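Local atomic coordinates of Ice-binding protein isoform1a (Antarctomyces psychrotrophicus, PDB entry 7BWX), a protein that binds ice as an antifreeze protein built as a right-handed beta-solenoid, probably by engaging ordered water molecules of the prism planes. Residues Thr31-Asp36 against Val197-Asn202; Trp126-Ala131 against Val153-Gly158; Ser159-Gly164 against Ala177-Gln182; Ser167-Asn172 against Ala185-Ala190. The protein carries 1 engineered substitution. One frame throughout, in Å; residues are numbered along the deposited sequence.

Contact 1: Thr31-Asp36 against Val197-Asn202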
loop_
_atom_site.group_PDB
_atom_site.type_symbol
_atom_site.label_atom_id
_atom_site.label_comp_id
_atom_site.label_asym_id
_atom_site.label_seq_id
_atom_site.Cartn_x
_atom_site.Cartn_y
_atom_site.Cartn_z
ATOM N N THR A 31 5.726 3.643 16.274
ATOM C CA THR A 31 5.210 2.820 15.176
ATOM C C THR A 31 5.156 1.362 15.596
ATOM O O THR A 31 6.044 0.876 16.314
ATOM C CB THR A 31 6.066 3.104 13.942
ATOM O OG1 THR A 31 5.816 4.445 13.503
ATOM C CG2 THR A 31 5.802 2.107 12.853
ATOM N N VAL A 32 4.144 0.670 15.119
ATOM C CA VAL A 32 3.999 -0.789 15.242
ATOM C C VAL A 32 3.751 -1.364 13.858
ATOM O O VAL A 32 2.716 -1.045 13.192
ATOM C CB VAL A 32 2.865 -1.168 16.209
ATOM C CG1 VAL A 32 2.655 -2.657 16.205
ATOM C CG2 VAL A 32 3.168 -0.648 17.590
ATOM N N ILE A 33 4.685 -2.179 13.413
ATOM C CA ILE A 33 4.557 -2.950 12.153
ATOM C C ILE A 33 4.209 -4.386 12.492
ATOM O O ILE A 33 5.109 -5.115 12.985
ATOM C CB ILE A 33 5.836 -2.897 11.297
ATOM C CG1 ILE A 33 6.337 -1.466 11.054
ATOM C CG2 ILE A 33 5.596 -3.653 10.015
ATOM C CD1 ILE A 33 5.378 -0.569 10.321
ATOM N N ASN A 34 2.976 -4.794 12.215
ATOM C CA ASN A 34 2.529 -6.190 12.418
ATOM C C ASN A 34 2.723 -6.940 11.105
ATOM O O ASN A 34 1.772 -7.127 10.344
ATOM C CB ASN A 34 1.089 -6.299 12.941
ATOM C CG ASN A 34 0.931 -5.610 14.275
ATOM O OD1 ASN A 34 1.706 -5.881 15.195
ATOM N ND2 ASN A 34 -0.030 -4.689 14.350
ATOM N N GLY A 35 3.955 -7.348 10.857
ATOM C CA GLY A 35 4.406 -7.908 9.587
ATOM C C GLY A 35 5.919 -7.906 9.553
ATOM O O GLY A 35 6.542 -7.425 10.483
ATOM N N ASP A 36 6.462 -8.389 8.464
ATOM C CA ASP A 36 7.914 -8.407 8.232
ATOM C C ASP A 36 8.321 -7.027 7.744
ATOM O O ASP A 36 7.455 -6.260 7.231
ATOM C CB ASP A 36 8.265 -9.496 7.229
ATOM C CG ASP A 36 8.001 -10.914 7.708
ATOM O OD1 ASP A 36 7.814 -11.118 8.918
ATOM O OD2 ASP A 36 8.014 -11.807 6.840
ATOM N N VAL A 197 10.632 4.055 2.554
ATOM C CA VAL A 197 9.375 4.254 3.326
ATOM C C VAL A 197 9.711 5.188 4.489
ATOM O O VAL A 197 10.689 4.908 5.223
ATOM C CB VAL A 197 8.807 2.922 3.815
ATOM C CG1 VAL A 197 7.680 3.123 4.836
ATOM C CG2 VAL A 197 8.325 2.097 2.661
ATOM N N THR A 198 8.940 6.246 4.667
ATOM C CA THR A 198 9.044 7.087 5.887
ATOM C C THR A 198 7.796 6.866 6.733
ATOM O O THR A 198 6.666 6.757 6.151
ATOM C CB THR A 198 9.244 8.572 5.612
ATOM O OG1 THR A 198 8.063 9.133 5.036
ATOM C CG2 THR A 198 10.425 8.796 4.689
ATOM N N LEU A 199 8.011 6.728 8.037
ATOM C CA LEU A 199 6.913 6.432 8.984
ATOM C C LEU A 199 6.957 7.452 10.114
ATOM O O LEU A 199 8.045 7.881 10.521
ATOM C CB LEU A 199 7.068 5.028 9.514
ATOM C CG LEU A 199 7.118 3.896 8.482
ATOM C CD1 LEU A 199 7.598 2.642 9.169
ATOM C CD2 LEU A 199 5.776 3.664 7.827
ATOM N N ASP A 200 5.784 7.762 10.662
ATOM C CA ASP A 200 5.682 8.574 11.887
ATOM C C ASP A 200 4.475 8.043 12.688
ATOM O O ASP A 200 3.345 8.324 12.277
ATOM C CB ASP A 200 5.576 10.051 11.521
ATOM C CG ASP A 200 5.459 10.956 12.761
ATOM O OD1 ASP A 200 5.374 10.445 13.894
ATOM O OD2 ASP A 200 5.435 12.155 12.585
ATOM N N SER A 201 4.726 7.302 13.762
ATOM C CA SER A 201 3.702 6.816 14.703
ATOM C C SER A 201 2.607 6.123 13.930
ATOM O O SER A 201 1.408 6.381 14.198
ATOM C CB SER A 201 3.179 7.991 15.505
ATOM O OG SER A 201 4.311 8.724 15.972
ATOM N N ASN A 202 2.982 5.165 13.091
ATOM C CA ASN A 202 1.985 4.455 12.263
ATOM C C ASN A 202 1.703 3.075 12.825
ATOM O O ASN A 202 2.493 2.525 13.621
ATOM C CB ASN A 202 2.428 4.309 10.811
ATOM C CG ASN A 202 2.821 5.643 10.250
ATOM O OD1 ASN A 202 3.997 5.862 9.952
ATOM N ND2 ASN A 202 1.839 6.508 10.100
#
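With OG1 anti to the carbonyl carbon (chi1 -68°), T31 sends its hydroxyl to the turn that follows strand 197-200, while CG2, anti to the backbone N, is set beside L199. The OG1 atom accepts a hydrogen bond from the backbone N of N202, 3.0 Å away and with an angle of 162° at the hydrogen. The same hydroxyl is bonded to ND2 of N27, so two groups grip it. One residue on, the chain is tied back again: V32 N donates to N202 O at 2.9 Å, and T31 CA lies 3.1 Å from that same oxygen in a CA-H...O contact. N202 is thus held at both its backbone N and its backbone O.

The turn has its own brace, since D200 N donates to OD1 of N202 at 2.7 Å, coming from above the carbonyl plane; ND2 of N202 bonds to Q182 O and A185 O in the adjoining coil. The apolar part is small and centres on L199 CD1, which lies 4.1 Å from both T31 CG2 and I33 CD1, the leucine and threonine side chains crossing at about a right angle. An alanine at T31, lacking OG1 and CG2, would probably leave N202 N and N27 ND2 without their shared acceptor and open a small gap beside L199 CD1. The contact joins an early strand of the solenoid to a late one, and its chemistry implies a turn after strand 197-200 pinned by directional bonds to buried polar groups, with a few aliphatic carbons closing it on the inner side.

Contact 2: Trp126-Ala131 against Val153-Gly158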
loop_
_atom_site.group_PDB
_atom_site.type_symbol
_atom_site.label_atom_id
_atom_site.label_comp_id
_atom_site.label_asym_id
_atom_site.label_seq_id
_atom_site.Cartn_x
_atom_site.Cartn_y
_atom_site.Cartn_z
ATOM N N TRP A 126 -9.570 -5.343 -6.499
ATOM C CA TRP A 126 -9.409 -3.937 -6.897
ATOM C C TRP A 126 -7.936 -3.685 -7.240
ATOM O O TRP A 126 -7.040 -3.957 -6.403
ATOM C CB TRP A 126 -9.855 -2.951 -5.836
ATOM C CG TRP A 126 -11.311 -2.979 -5.511
ATOM C CD1 TRP A 126 -12.288 -2.116 -5.921
ATOM C CD2 TRP A 126 -11.947 -3.957 -4.689
ATOM N NE1 TRP A 126 -13.492 -2.500 -5.394
ATOM C CE2 TRP A 126 -13.306 -3.612 -4.614
ATOM C CE3 TRP A 126 -11.490 -5.067 -4.006
ATOM C CZ2 TRP A 126 -14.216 -4.388 -3.896
ATOM C CZ3 TRP A 126 -12.376 -5.816 -3.273
ATOM C CH2 TRP A 126 -13.723 -5.484 -3.228
ATOM N N VAL A 127 -7.704 -3.131 -8.414
ATOM C CA VAL A 127 -6.365 -2.622 -8.809
ATOM C C VAL A 127 -6.573 -1.174 -9.213
ATOM O O VAL A 127 -7.268 -0.922 -10.215
ATOM C CB VAL A 127 -5.704 -3.443 -9.926
ATOM C CG1 VAL A 127 -4.337 -2.865 -10.219
ATOM C CG2 VAL A 127 -5.633 -4.902 -9.615
ATOM N N PHE A 128 -6.031 -0.257 -8.424
ATOM C CA PHE A 128 -6.005 1.165 -8.737
ATOM C C PHE A 128 -4.701 1.455 -9.456
ATOM O O PHE A 128 -3.653 1.449 -8.814
ATOM C CB PHE A 128 -6.251 1.972 -7.478
ATOM C CG PHE A 128 -7.658 1.793 -6.956
ATOM C CD1 PHE A 128 -8.689 2.605 -7.404
ATOM C CD2 PHE A 128 -7.935 0.834 -6.003
ATOM C CE1 PHE A 128 -9.992 2.421 -6.947
ATOM C CE2 PHE A 128 -9.219 0.667 -5.505
ATOM C CZ PHE A 128 -10.251 1.461 -5.989
ATOM N N GLN A 129 -4.824 1.820 -10.730
ATOM C CA GLN A 129 -3.681 2.184 -11.603
ATOM C C GLN A 129 -3.571 3.695 -11.545
ATOM O O GLN A 129 -4.308 4.389 -12.321
ATOM C CB GLN A 129 -3.868 1.654 -13.028
ATOM C CG GLN A 129 -4.065 0.155 -13.099
ATOM C CD GLN A 129 -4.275 -0.285 -14.526
ATOM O OE1 GLN A 129 -5.093 0.309 -15.238
ATOM N NE2 GLN A 129 -3.575 -1.331 -14.940
ATOM N N LEU A 130 -2.768 4.201 -10.615
ATOM C CA LEU A 130 -2.591 5.650 -10.395
ATOM C C LEU A 130 -1.320 6.081 -11.128
ATOM O O LEU A 130 -0.231 5.686 -10.740
ATOM C CB LEU A 130 -2.558 5.932 -8.893
ATOM C CG LEU A 130 -3.691 5.293 -8.086
ATOM C CD1 LEU A 130 -3.630 5.676 -6.619
ATOM C CD2 LEU A 130 -5.063 5.653 -8.645
ATOM N N ALA A 131 -1.457 6.770 -12.253
ATOM C CA ALA A 131 -0.299 7.043 -13.123
ATOM C C ALA A 131 0.777 7.836 -12.373
ATOM O O ALA A 131 1.927 7.657 -12.743
ATOM C CB ALA A 131 -0.704 7.757 -14.386
ATOM N N VAL A 153 -6.930 -5.790 -2.513
ATOM C CA VAL A 153 -6.901 -4.381 -2.925
ATOM C C VAL A 153 -5.451 -3.996 -3.181
ATOM O O VAL A 153 -4.627 -4.258 -2.299
ATOM C CB VAL A 153 -7.527 -3.529 -1.813
ATOM C CG1 VAL A 153 -7.411 -2.067 -2.142
ATOM C CG2 VAL A 153 -8.969 -3.944 -1.562
ATOM N N PHE A 154 -5.164 -3.435 -4.350
ATOM C CA PHE A 154 -3.804 -3.044 -4.803
ATOM C C PHE A 154 -3.841 -1.595 -5.260
ATOM O O PHE A 154 -4.620 -1.237 -6.191
ATOM C CB PHE A 154 -3.366 -3.986 -5.927
ATOM C CG PHE A 154 -3.380 -5.424 -5.497
ATOM C CD1 PHE A 154 -2.274 -5.975 -4.873
ATOM C CD2 PHE A 154 -4.495 -6.213 -5.699
ATOM C CE1 PHE A 154 -2.272 -7.297 -4.457
ATOM C CE2 PHE A 154 -4.501 -7.530 -5.261
ATOM C CZ PHE A 154 -3.391 -8.071 -4.648
ATOM N N TRP A 155 -3.045 -0.775 -4.603
ATOM C CA TRP A 155 -2.804 0.634 -4.950
ATOM C C TRP A 155 -1.480 0.699 -5.732
ATOM O O TRP A 155 -0.417 0.559 -5.116
ATOM C CB TRP A 155 -2.735 1.494 -3.692
ATOM C CG TRP A 155 -3.974 1.387 -2.874
ATOM C CD1 TRP A 155 -4.219 0.563 -1.803
ATOM C CD2 TRP A 155 -5.203 2.065 -3.153
ATOM N NE1 TRP A 155 -5.505 0.742 -1.364
ATOM C CE2 TRP A 155 -6.128 1.665 -2.165
ATOM C CE3 TRP A 155 -5.563 3.049 -4.078
ATOM C CZ2 TRP A 155 -7.434 2.155 -2.142
ATOM C CZ3 TRP A 155 -6.857 3.507 -4.075
ATOM C CH2 TRP A 155 -7.779 3.050 -3.124
ATOM N N ILE A 156 -1.558 0.748 -7.049
ATOM C CA ILE A 156 -0.360 0.741 -7.937
ATOM C C ILE A 156 -0.017 2.194 -8.196
ATOM O O ILE A 156 -0.731 2.888 -9.011
ATOM C CB ILE A 156 -0.600 -0.065 -9.223
ATOM C CG1 ILE A 156 -1.170 -1.448 -8.946
ATOM C CG2 ILE A 156 0.688 -0.133 -10.029
ATOM C CD1 ILE A 156 -0.317 -2.315 -8.072
ATOM N N VAL A 157 0.904 2.715 -7.394
ATOM C CA VAL A 157 1.198 4.165 -7.366
ATOM C C VAL A 157 2.380 4.440 -8.311
ATOM O O VAL A 157 3.537 3.992 -8.003
ATOM C CB VAL A 157 1.459 4.618 -5.935
ATOM C CG1 VAL A 157 1.816 6.088 -5.875
ATOM C CG2 VAL A 157 0.259 4.324 -5.018
ATOM N N GLY A 158 2.104 5.193 -9.380
ATOM C CA GLY A 158 3.021 5.409 -10.514
ATOM C C GLY A 158 4.252 6.195 -10.112
ATOM O O GLY A 158 5.322 5.932 -10.700
#
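The F128 ring carries the six-membered ring of W155 over one face, an offset stack between adjacent coils of the beta-solenoid with centroids 4.3 Å apart and planes at 10°. W155 CZ3 stands 3.4 Å from F128 CG, toward the rim of the phenyl ring, and in return F128 CD2 lies over the indole. The two side chains run side by side in the same direction. At the edges, F154 O sits near the plane of the F128 ring, and L130 CD1 approaches the rim of the indole at W155 CE3. Y102 also meets F128, continuing the aromatic ladder into strand 100-104, and W155 NE1 is bonded to E170 O.

Beneath the rings, strands 126-130 and 153-157 are parallel, their axes 4.7 Å apart at 9°, and residues pair in exact order from W126 with V153 to L130 with V157. The W126, F128 and L130 side chains share one face with V153, W155 and V157. Here W126 CE3 meets V153 CG2 at 3.7 Å, an oblique approach to the indole. On the other face V127 CG1, anti to the backbone N (chi1 -178°), packs on I156 CG1, while W126 O lies at the edge of the F154 ring. Backbone bonds continue beyond the last strand pair: G158 N donates to L130 O at 2.7 Å, and G158 CA makes a CA-H...O contact with A131 O at 3.3 Å.

Contact 3: Ser159-Gly164 against Ala177-Gln182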
loop_
_atom_site.group_PDB
_atom_site.type_symbol
_atom_site.label_atom_id
_atom_site.label_comp_id
_atom_site.label_asym_id
_atom_site.label_seq_id
_atom_site.Cartn_x
_atom_site.Cartn_y
_atom_site.Cartn_z
ATOM N N SER A 159 4.173 7.075 -9.105
ATOM C CA SER A 159 5.364 7.721 -8.489
ATOM C C SER A 159 5.375 7.469 -6.966
ATOM O O SER A 159 5.784 6.345 -6.548
ATOM C CB SER A 159 5.507 9.166 -8.845
ATOM O OG SER A 159 4.348 9.923 -8.477
ATOM N N SER A 160 4.889 8.428 -6.167
ATOM C CA SER A 160 5.019 8.378 -4.702
ATOM C C SER A 160 3.657 8.531 -4.037
ATOM O O SER A 160 2.752 9.187 -4.608
ATOM C CB SER A 160 5.996 9.410 -4.224
ATOM O OG SER A 160 7.302 9.133 -4.726
ATOM N N ALA A 161 3.518 7.892 -2.875
ATOM C CA ALA A 161 2.304 7.930 -2.050
ATOM C C ALA A 161 2.599 8.743 -0.796
ATOM O O ALA A 161 3.649 8.512 -0.131
ATOM C CB ALA A 161 1.815 6.549 -1.710
ATOM N N THR A 162 1.636 9.608 -0.442
ATOM C CA THR A 162 1.639 10.365 0.818
ATOM C C THR A 162 0.358 9.975 1.558
ATOM O O THR A 162 -0.743 10.317 1.035
ATOM C CB THR A 162 1.739 11.872 0.552
ATOM O OG1 THR A 162 2.794 12.163 -0.355
ATOM C CG2 THR A 162 1.899 12.651 1.839
ATOM N N LEU A 163 0.465 9.301 2.703
ATOM C CA LEU A 163 -0.739 8.900 3.467
ATOM C C LEU A 163 -0.934 9.946 4.578
ATOM O O LEU A 163 -0.009 10.197 5.383
ATOM C CB LEU A 163 -0.586 7.464 3.967
ATOM C CG LEU A 163 -0.184 6.440 2.908
ATOM C CD1 LEU A 163 -0.150 5.060 3.507
ATOM C CD2 LEU A 163 -1.134 6.505 1.713
ATOM N N GLY A 164 -2.110 10.562 4.638
ATOM C CA GLY A 164 -2.258 11.756 5.501
ATOM C C GLY A 164 -2.315 11.426 6.992
ATOM O O GLY A 164 -2.510 10.232 7.361
ATOM N N ALA A 177 8.127 4.683 -6.309
ATOM C CA ALA A 177 9.157 5.436 -5.572
ATOM C C ALA A 177 8.788 5.480 -4.070
ATOM O O ALA A 177 8.754 4.419 -3.457
ATOM C CB ALA A 177 9.294 6.774 -6.209
ATOM N N LEU A 178 8.578 6.654 -3.500
ATOM C CA LEU A 178 8.546 6.857 -2.034
ATOM C C LEU A 178 7.163 6.486 -1.501
ATOM O O LEU A 178 6.173 6.764 -2.212
ATOM C CB LEU A 178 8.805 8.327 -1.732
ATOM C CG LEU A 178 8.973 8.675 -0.251
ATOM C CD1 LEU A 178 10.305 8.115 0.233
ATOM C CD2 LEU A 178 8.944 10.192 -0.030
ATOM N N ILE A 179 7.113 5.924 -0.284
ATOM C CA ILE A 179 5.847 5.864 0.498
ATOM C C ILE A 179 6.105 6.602 1.783
ATOM O O ILE A 179 6.991 6.187 2.516
ATOM C CB ILE A 179 5.322 4.448 0.738
ATOM C CG1 ILE A 179 5.061 3.729 -0.565
ATOM C CG2 ILE A 179 4.035 4.482 1.582
ATOM C CD1 ILE A 179 4.726 2.281 -0.420
ATOM N N ALA A 180 5.323 7.644 2.061
ATOM C CA ALA A 180 5.404 8.431 3.311
ATOM C C ALA A 180 4.066 8.282 4.049
ATOM O O ALA A 180 3.026 8.656 3.507
ATOM C CB ALA A 180 5.728 9.853 3.021
ATOM N N ALA A 181 4.110 7.680 5.232
ATOM C CA ALA A 181 2.954 7.592 6.132
ATOM C C ALA A 181 3.139 8.676 7.193
ATOM O O ALA A 181 4.086 8.618 7.998
ATOM C CB ALA A 181 2.859 6.189 6.645
ATOM N N GLN A 182 2.280 9.676 7.157
ATOM C CA GLN A 182 2.338 10.805 8.107
ATOM C C GLN A 182 1.741 10.386 9.462
ATOM O O GLN A 182 1.151 9.285 9.580
ATOM C CB GLN A 182 1.644 12.023 7.503
ATOM C CG GLN A 182 2.388 12.546 6.278
ATOM C CD GLN A 182 1.725 13.733 5.625
ATOM O OE1 GLN A 182 0.549 14.006 5.792
ATOM N NE2 GLN A 182 2.519 14.466 4.870
#
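S160 OG, anti to the carbonyl carbon (chi1 -64°), reaches over to the adjoining coil and accepts a hydrogen bond from L178 N at 3.0 Å. The angle at the hydrogen is 152°. Around that oxygen the contact is otherwise carbon: A177 CB and L178 CB each lie 3.4 Å from S160 OG. The serine thus takes the place of a main-chain acceptor at the entry to the strand pair, between the bond from A177 N to S159 O and the one from A161 N to L178 O.

At the other end Q182 leans back across the pair. Its CG is anti to the carbonyl carbon and its chain is extended at chi2, which carries CD out over the neighbouring strand, where the side chain crosses T162 obliquely. There NE2 of Q182 lies 3.6 Å from T162 CG2, and OE1 of Q182 lies 3.6 Å from G164 CA. The glutamine CB is 3.2 Å from L163 O, the oxygen that also accepts from Q182 N.

Strands 161-163 and 179-181 are parallel, with axes 4.8 Å apart at 7°. On the face carrying A161, L163, I179 and A181 the apolar touches are loose, with L163 CD1 and A181 CB at 4.5 Å; L163 also packs on I187 and L191. T162 and A180 occupy the other face. The small side chains of A161, A180 and A181 give little contact between the strands of this solenoid sheet, consistent with cohesion carried mainly by the ladder of backbone bonds and the serine that extends it.

Contact 4: Ser167-Asn172 against Ala185-Ala190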
loop_
_atom_site.group_PDB
_atom_site.type_symbol
_atom_site.label_atom_id
_atom_site.label_comp_id
_atom_site.label_asym_id
_atom_site.label_seq_id
_atom_site.Cartn_x
_atom_site.Cartn_y
_atom_site.Cartn_z
ATOM N N SER A 167 -4.992 9.141 8.866
ATOM C CA SER A 167 -5.744 8.462 7.797
ATOM C C SER A 167 -5.737 6.957 8.029
ATOM O O SER A 167 -4.905 6.458 8.808
ATOM C CB SER A 167 -5.168 8.768 6.420
ATOM O OG SER A 167 -3.850 8.249 6.307
ATOM N N HIS A 168 -6.629 6.261 7.359
ATOM C CA HIS A 168 -6.721 4.800 7.400
ATOM C C HIS A 168 -6.820 4.262 5.985
ATOM O O HIS A 168 -7.649 4.735 5.216
ATOM C CB HIS A 168 -7.894 4.320 8.255
ATOM C CG HIS A 168 -7.967 2.839 8.283
ATOM N ND1 HIS A 168 -7.024 2.096 8.966
ATOM C CD2 HIS A 168 -8.757 1.954 7.623
ATOM C CE1 HIS A 168 -7.275 0.810 8.773
ATOM N NE2 HIS A 168 -8.357 0.694 7.977
ATOM N N LEU A 169 -5.971 3.286 5.661
ATOM C CA LEU A 169 -5.966 2.652 4.327
ATOM C C LEU A 169 -6.102 1.149 4.498
ATOM O O LEU A 169 -5.604 0.568 5.509
ATOM C CB LEU A 169 -4.694 3.041 3.579
ATOM C CG LEU A 169 -4.523 2.452 2.182
ATOM C CD1 LEU A 169 -3.820 3.422 1.257
ATOM C CD2 LEU A 169 -3.711 1.153 2.247
ATOM N N GLU A 170 -6.831 0.571 3.564
ATOM C CA GLU A 170 -6.948 -0.870 3.383
ATOM C C GLU A 170 -6.257 -1.154 2.045
ATOM O O GLU A 170 -6.564 -0.473 1.043
ATOM C CB GLU A 170 -8.417 -1.313 3.387
ATOM C CG GLU A 170 -9.164 -0.976 4.697
ATOM C CD GLU A 170 -9.018 -1.998 5.804
ATOM O OE1 GLU A 170 -8.641 -3.150 5.484
ATOM O OE2 GLU A 170 -9.288 -1.676 6.983
ATOM N N GLY A 171 -5.385 -2.143 2.045
ATOM C CA GLY A 171 -4.832 -2.675 0.804
ATOM C C GLY A 171 -3.309 -2.626 0.722
ATOM O O GLY A 171 -2.658 -2.149 1.651
ATOM N N ASN A 172 -2.799 -3.172 -0.383
ATOM C CA ASN A 172 -1.345 -3.286 -0.690
ATOM C C ASN A 172 -0.943 -2.077 -1.529
ATOM O O ASN A 172 -1.454 -1.907 -2.632
ATOM C CB ASN A 172 -1.087 -4.629 -1.365
ATOM C CG ASN A 172 -1.503 -5.799 -0.502
ATOM O OD1 ASN A 172 -1.006 -5.952 0.616
ATOM N ND2 ASN A 172 -2.391 -6.634 -1.020
ATOM N N ALA A 185 -1.078 7.753 10.689
ATOM C CA ALA A 185 -1.744 6.962 9.626
ATOM C C ALA A 185 -1.719 5.474 9.981
ATOM O O ALA A 185 -0.699 4.959 10.513
ATOM C CB ALA A 185 -1.131 7.241 8.278
ATOM N N THR A 186 -2.785 4.765 9.630
ATOM C CA THR A 186 -2.934 3.326 9.901
ATOM C C THR A 186 -3.225 2.630 8.585
ATOM O O THR A 186 -3.880 3.231 7.677
ATOM C CB THR A 186 -3.986 3.053 10.991
ATOM O OG1 THR A 186 -5.261 3.519 10.555
ATOM C CG2 THR A 186 -3.612 3.715 12.304
ATOM N N ILE A 187 -2.746 1.401 8.488
ATOM C CA ILE A 187 -2.853 0.585 7.261
ATOM C C ILE A 187 -3.139 -0.856 7.680
ATOM O O ILE A 187 -2.397 -1.431 8.486
ATOM C CB ILE A 187 -1.562 0.708 6.396
ATOM C CG1 ILE A 187 -1.302 2.135 5.941
ATOM C CG2 ILE A 187 -1.646 -0.220 5.192
ATOM C CD1 ILE A 187 -0.371 2.921 6.843
ATOM N N ASN A 188 -4.190 -1.411 7.118
ATOM C CA ASN A 188 -4.453 -2.855 7.035
ATOM C C ASN A 188 -4.085 -3.253 5.632
ATOM O O ASN A 188 -4.886 -3.025 4.689
ATOM C CB ASN A 188 -5.916 -3.216 7.351
ATOM C CG ASN A 188 -6.207 -3.128 8.847
ATOM O OD1 ASN A 188 -5.307 -3.300 9.698
ATOM N ND2 ASN A 188 -7.456 -2.835 9.180
ATOM N N GLY A 189 -2.859 -3.763 5.502
ATOM C CA GLY A 189 -2.249 -4.034 4.188
ATOM C C GLY A 189 -0.754 -3.955 4.306
ATOM O O GLY A 189 -0.197 -4.496 5.299
ATOM N N ALA A 190 -0.112 -3.274 3.377
ATOM C CA ALA A 190 1.361 -3.310 3.257
ATOM C C ALA A 190 1.853 -2.086 2.512
ATOM O O ALA A 190 1.089 -1.551 1.705
ATOM C CB ALA A 190 1.755 -4.583 2.572
HETATM O O HOH W 1 -3.328 5.610 5.942
HETATM O O HOH W 2 -6.044 6.152 11.260
#
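Strands 168-170 and 186-187 run parallel in register, S167 opposite A185 through N172 opposite A190, bonded from T186 N to S167 O through to A190 N to G171 O, and the chains turn a corner, at G171 and at N188-G189. They form a second wall of the two right-handed beta-solenoid coils that also pair through 161-163 and 179-181.

On the face bearing H168, E170, T186 and N188 a hydrogen-bonded polar array crosses the coils. In H168, CG is anti to the backbone N (chi1 -180°), and chi2 of 71° turns ND1 to T186 OG1, 2.8 Å away, the two side chains crossing at about a right angle. Its NE2 donates to E170 OE2 at 2.7 Å, the oxygen lying in the imidazole plane but being approached from above the carboxylate plane. N188 ND2 donates to the same oxygen at 3.1 Å, on its syn side and from the same face, so one carboxylate oxygen holds both neighbours. A glutamine in place of E170, without the negative charge, would probably leave H168 NE2 and N188 ND2 without their shared acceptor if its NH2 took the position of OE2.

One water joins S167 OG to T186 O, and a second joins S167 O to T186 OG1. On the opposite face L169 CD2 packs on I187 CG2 at 3.8 Å. The pair is flanked by strand 141-145, where I142 and L144 touch E170, and by strand 203-205, where V204 meets I187 and T205 meets N188.

All four contacts join chain segments of one beta-solenoid. Contacts 2, 3 and 4 lie inside the long loop closed by contact 1, which brings an early strand to a late one. Contact 2 closes before contacts 3 and 4 open, and these two alternate along the chain: the same two coils meet once through 161-163 with 179-181 and again through 168-170 with 186-187, centres about 12 Å apart. Strand 197-200 of contact 1 lies next to 179-181 of contact 3, and N172 of contact 4 bonds to V153 and W155 of contact 2. Contacts 1 and 2, about 21 Å between centres, do not touch; contact 4, touching both, joins them through the coils between.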